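Local coordinates for ribose 5-phosphate isomerase (Giardia lamblia, PDB 3S5P), which probably interconverts ribose 5-phosphate and ribulose 5-phosphate in the pentose phosphate pathway, as an RpiB-type isomerase, at residues Gly91-Ala96 with Cys104-Thr109; Leu125-Arg130 with Ala138-Arg143. All blocks are in the same frame, centred on the assembly; numbering follows the deposited sequence.

Contact 1 (Gly91-Ala96 with Cys104-Thr109); sequences GISIAA and CALCST. With SO4 (sulfate ion), chain C.
C104 lies against the flank of helix 90-97, and the close packing is gathered around its short side chain. SG, anti to the backbone N (chi1 -180°), is carried over the helix backbone, where C104 SG comes to 3.8 Å from S93 CA. C104 CB meets A96 CB at 3.8 Å, and the sulfur lies near the same methyl; A96 is three residues after S93, on the same face of the helix. Small residues suit this place, because the axes of the short segments are only 8.0 Å apart; the two run nearly antiparallel, at 162°. S93 also faces the strand, but chi1 of 66° turns OG back along the helix, where it hydrogen-bonds chiefly to I90 O, with G89 O as a second partner, so this buried hydroxyl is satisfied. Helix and strand belong to the alpha-beta-alpha sandwich of RpiB enzymes, in which 104-106 is an edge strand of the parallel sheet within the chain. Toward L106 the packing thins, with S93 CB 4.2 Å from L106 CB, and L106 also packs on L106 of the second subunit. The partly exposed beginning of the helix binds a sulfate, probably from the crystallisation liquor: G91 N donates to its O1 at 2.9 Å and I92 N to its O3 at 3.1 Å, while T88 N gives a further bond. Glycine, with no side chain, lets the anion come close to G91 N.

Contact 2 (Leu125-Arg130 with Ala138-Arg143); sequences LALGGR and ASILSR
L125 and L127 project from one face of strand 124-128 onto I140 and L141 of helix 134-146, and the contact between them is wholly apolar. Methyl groups do most of the touching. I140 CG2 is shared by both leucines: L127 CD2 approaches it to 3.9 Å and L125 CD1 to 4.1 Å. L125 lies roughly perpendicular to I140, while L127 and I140 run alongside one another with opposite headings. The other branch of L125 reaches the helix backbone, with L125 CD2 3.9 Å from L141 CA. With CG anti to the backbone N (chi1 172°), L125 spreads its two methyls over neighbouring helix residues. Branched aliphatic residues fit here because the axes of the short segments are 10.2 Å apart, a gap that side chains must fill from both sides.

Hydrogen bonds here serve the secondary structure: within the helix, and between strands of the sheet. L125 and L127 are tied through their main chains to strand 81-86, the strand beside theirs in the parallel sheet of this alpha/beta fold. L39 of helix 33-45 and I83 of strand 81-86 both pack on L127 and L141, extending the same hydrophobic layer. Since the four touching residues are buried, helix and sheet are held here by dispersion and by the exclusion of water, without directional bonds between side chains.

Contacts 1 and 2 are both buried helix-on-sheet packings, and they meet at neighbouring strands: A105 O probably accepts a hydrogen bond from A126 N at 2.9 Å. They lie on opposite faces of the sheet, with helix 90-97 over one and helix 134-146 over the other. Contact 2 uses a strand flanked on both sides within the sheet and is built from leucine and isoleucine, with the wider axis spacing these require. Contact 1 uses an edge strand, brings its helix closer with cysteine, serine and alanine, and adjoins both the second subunit and the sulfate. The chain closes contact 1 before opening contact 2, yet they also touch where I140 CD1 packs on S108 C.

Contact 1 (Gly91-Ala96 with Cys104-Thr109)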
loop_
_atom_site.group_PDB
_atom_site.type_symbol
_atom_site.label_atom_id
_atom_site.label_comp_id
_atom_site.label_asym_id
_atom_site.label_seq_id
_atom_site.Cartn_x
_atom_site.Cartn_y
_atom_site.Cartn_z
ATOM N N GLY A 91 -3.630 7.037 3.591
ATOM C CA GLY A 91 -2.865 8.016 4.369
ATOM C C GLY A 91 -2.134 7.363 5.533
ATOM O O GLY A 91 -1.005 7.729 5.862
ATOM N N ILE A 92 -2.764 6.366 6.148
ATOM C CA ILE A 92 -2.149 5.646 7.254
ATOM C C ILE A 92 -0.995 4.775 6.774
ATOM O O ILE A 92 0.051 4.690 7.423
ATOM C CB ILE A 92 -3.194 4.793 8.018
ATOM C CG1 ILE A 92 -4.222 5.701 8.688
ATOM C CG2 ILE A 92 -2.561 4.056 9.168
ATOM C CD1 ILE A 92 -3.638 6.928 9.496
ATOM N N SER A 93 -1.150 4.151 5.608
ATOM C CA SER A 93 -0.084 3.299 5.161
ATOM C C SER A 93 1.140 4.147 4.787
ATOM O O SER A 93 2.279 3.739 5.017
ATOM C CB SER A 93 -0.562 2.391 4.022
ATOM O OG SER A 93 -0.849 3.204 2.925
ATOM N N ILE A 94 0.903 5.326 4.227
ATOM C CA ILE A 94 1.994 6.228 3.911
ATOM C C ILE A 94 2.703 6.638 5.202
ATOM O O ILE A 94 3.908 6.544 5.299
ATOM C CB ILE A 94 1.467 7.493 3.210
ATOM C CG1 ILE A 94 1.054 7.198 1.769
ATOM C CG2 ILE A 94 2.511 8.587 3.232
ATOM C CD1 ILE A 94 0.183 8.329 1.154
ATOM N N ALA A 95 1.943 7.100 6.197
ATOM C CA ALA A 95 2.555 7.594 7.435
ATOM C C ALA A 95 3.233 6.449 8.188
ATOM O O ALA A 95 4.326 6.634 8.736
ATOM C CB ALA A 95 1.509 8.339 8.325
ATOM N N ALA A 96 2.592 5.274 8.202
ATOM C CA ALA A 96 3.142 4.125 8.903
ATOM C C ALA A 96 4.448 3.676 8.262
ATOM O O ALA A 96 5.456 3.421 8.951
ATOM C CB ALA A 96 2.155 2.983 8.950
ATOM N N CYS A 104 4.083 -1.498 6.270
ATOM C CA CYS A 104 2.646 -1.470 6.293
ATOM C C CYS A 104 2.074 -1.776 4.917
ATOM O O CYS A 104 2.425 -1.151 3.898
ATOM C CB CYS A 104 2.137 -0.142 6.855
ATOM S SG CYS A 104 0.351 0.026 6.948
ATOM N N ALA A 105 1.201 -2.770 4.919
ATOM C CA ALA A 105 0.611 -3.316 3.723
ATOM C C ALA A 105 -0.854 -2.891 3.703
ATOM O O ALA A 105 -1.602 -3.243 4.604
ATOM C CB ALA A 105 0.720 -4.825 3.772
ATOM N N LEU A 106 -1.246 -2.111 2.699
ATOM C CA LEU A 106 -2.658 -1.829 2.456
ATOM C C LEU A 106 -3.185 -2.911 1.504
ATOM O O LEU A 106 -2.812 -2.971 0.331
ATOM C CB LEU A 106 -2.808 -0.446 1.824
ATOM C CG LEU A 106 -4.214 -0.064 1.347
ATOM C CD1 LEU A 106 -5.220 -0.186 2.492
ATOM C CD2 LEU A 106 -4.205 1.309 0.715
ATOM N N CYS A 107 -4.068 -3.757 2.006
ATOM C CA CYS A 107 -4.482 -4.968 1.300
ATOM C C CYS A 107 -5.950 -4.907 0.940
ATOM O O CYS A 107 -6.745 -4.456 1.754
ATOM C CB CYS A 107 -4.317 -6.146 2.251
ATOM S SG CYS A 107 -2.580 -6.519 2.600
ATOM N N SER A 108 -6.337 -5.401 -0.238
ATOM C CA SER A 108 -7.769 -5.443 -0.521
ATOM C C SER A 108 -8.208 -6.859 -0.897
ATOM O O SER A 108 -9.387 -7.087 -1.217
ATOM C CB SER A 108 -8.143 -4.455 -1.615
ATOM O OG SER A 108 -7.486 -4.884 -2.769
ATOM N N THR A 109 -7.259 -7.810 -0.872
ATOM C CA THR A 109 -7.586 -9.210 -1.129
ATOM C C THR A 109 -6.798 -10.048 -0.179
ATOM O O THR A 109 -5.838 -9.552 0.423
ATOM C CB THR A 109 -7.226 -9.637 -2.564
ATOM O OG1 THR A 109 -5.813 -9.438 -2.770
ATOM C CG2 THR A 109 -8.048 -8.832 -3.572
HETATM S S SO4 C . -6.541 7.405 5.466
HETATM O O1 SO4 C . -6.182 8.234 4.288
HETATM O O2 SO4 C . -7.965 7.058 5.324
HETATM O O3 SO4 C . -5.819 6.146 5.765
HETATM O O4 SO4 C . -6.294 8.248 6.650
#

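Contact 2 (Leu125-Arg130 with Ala138-Arg143)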
loop_
_atom_site.group_PDB
_atom_site.type_symbol
_atom_site.label_atom_id
_atom_site.label_comp_id
_atom_site.label_asym_id
_atom_site.label_seq_id
_atom_site.Cartn_x
_atom_site.Cartn_y
_atom_site.Cartn_z
ATOM N N LEU A 125 -0.893 -4.026 9.087
ATOM C CA LEU A 125 -1.884 -4.175 8.046
ATOM C C LEU A 125 -2.764 -2.928 8.090
ATOM O O LEU A 125 -3.274 -2.573 9.160
ATOM C CB LEU A 125 -2.734 -5.422 8.322
ATOM C CG LEU A 125 -3.962 -5.648 7.416
ATOM C CD1 LEU A 125 -3.534 -5.878 5.956
ATOM C CD2 LEU A 125 -4.816 -6.822 7.900
ATOM N N ALA A 126 -2.942 -2.264 6.952
ATOM C CA ALA A 126 -3.900 -1.163 6.865
ATOM C C ALA A 126 -5.154 -1.625 6.168
ATOM O O ALA A 126 -5.078 -2.261 5.119
ATOM C CB ALA A 126 -3.308 0.019 6.135
ATOM N N LEU A 127 -6.308 -1.309 6.749
ATOM C CA LEU A 127 -7.581 -1.595 6.115
ATOM C C LEU A 127 -8.441 -0.326 5.970
ATOM O O LEU A 127 -8.451 0.524 6.840
ATOM C CB LEU A 127 -8.338 -2.648 6.909
ATOM C CG LEU A 127 -7.720 -4.043 7.011
ATOM C CD1 LEU A 127 -8.381 -4.788 8.121
ATOM C CD2 LEU A 127 -7.846 -4.815 5.668
ATOM N N GLY A 128 -9.158 -0.204 4.867
ATOM C CA GLY A 128 -10.013 0.952 4.633
ATOM C C GLY A 128 -11.443 0.596 4.992
ATOM O O GLY A 128 -12.100 -0.108 4.228
ATOM N N GLY A 129 -11.923 1.075 6.146
ATOM C CA GLY A 129 -13.323 0.854 6.582
ATOM C C GLY A 129 -14.352 1.393 5.585
ATOM O O GLY A 129 -15.465 0.874 5.479
ATOM N N ARG A 130 -13.983 2.441 4.851
ATOM C CA ARG A 130 -14.890 3.046 3.868
ATOM C C ARG A 130 -14.866 2.285 2.538
ATOM O O ARG A 130 -15.715 2.509 1.688
ATOM C CB ARG A 130 -14.475 4.486 3.573
ATOM C CG ARG A 130 -14.549 5.473 4.707
ATOM C CD ARG A 130 -14.185 6.867 4.144
ATOM N NE ARG A 130 -14.015 7.900 5.170
ATOM C CZ ARG A 130 -14.845 8.932 5.340
ATOM N NH1 ARG A 130 -15.913 9.086 4.554
ATOM N NH2 ARG A 130 -14.609 9.824 6.298
ATOM N N ALA A 138 -12.123 -9.201 7.378
ATOM C CA ALA A 138 -11.795 -10.311 8.290
ATOM C C ALA A 138 -11.009 -11.408 7.581
ATOM O O ALA A 138 -10.148 -12.039 8.173
ATOM C CB ALA A 138 -13.071 -10.889 8.953
ATOM N N SER A 139 -11.276 -11.652 6.305
ATOM C CA SER A 139 -10.553 -12.773 5.657
ATOM C C SER A 139 -9.157 -12.355 5.233
ATOM O O SER A 139 -8.282 -13.195 5.162
ATOM C CB SER A 139 -11.354 -13.435 4.528
ATOM O OG SER A 139 -11.309 -12.697 3.341
ATOM N N ILE A 140 -8.953 -11.050 5.026
ATOM C CA ILE A 140 -7.637 -10.431 4.793
ATOM C C ILE A 140 -6.789 -10.512 6.057
ATOM O O ILE A 140 -5.610 -10.955 6.019
ATOM C CB ILE A 140 -7.787 -8.934 4.340
ATOM C CG1 ILE A 140 -8.408 -8.857 2.931
ATOM C CG2 ILE A 140 -6.445 -8.223 4.314
ATOM C CD1 ILE A 140 -8.786 -7.454 2.502
ATOM N N LEU A 141 -7.385 -10.079 7.169
ATOM C CA LEU A 141 -6.771 -10.165 8.461
ATOM C C LEU A 141 -6.359 -11.609 8.765
ATOM O O LEU A 141 -5.242 -11.874 9.205
ATOM C CB LEU A 141 -7.759 -9.692 9.548
ATOM C CG LEU A 141 -7.236 -9.915 10.977
ATOM C CD1 LEU A 141 -5.960 -9.081 11.251
ATOM C CD2 LEU A 141 -8.289 -9.676 12.058
ATOM N N SER A 142 -7.299 -12.542 8.612
ATOM C CA SER A 142 -6.999 -13.939 8.944
ATOM C C SER A 142 -5.821 -14.490 8.108
ATOM O O SER A 142 -4.972 -15.231 8.616
ATOM C CB SER A 142 -8.264 -14.798 8.816
ATOM O OG SER A 142 -7.964 -16.050 8.250
ATOM N N ARG A 143 -5.751 -14.127 6.833
ATOM C CA ARG A 143 -4.624 -14.558 5.986
ATOM C C ARG A 143 -3.326 -13.824 6.363
ATOM O O ARG A 143 -2.254 -14.427 6.410
ATOM C CB ARG A 143 -4.952 -14.385 4.511
ATOM C CG ARG A 143 -3.837 -14.771 3.559
ATOM C CD ARG A 143 -3.578 -16.261 3.551
ATOM N NE ARG A 143 -4.855 -16.935 3.449
ATOM C CZ ARG A 143 -5.464 -17.227 2.306
ATOM N NH1 ARG A 143 -4.901 -16.936 1.119
ATOM N NH2 ARG A 143 -6.635 -17.841 2.357
#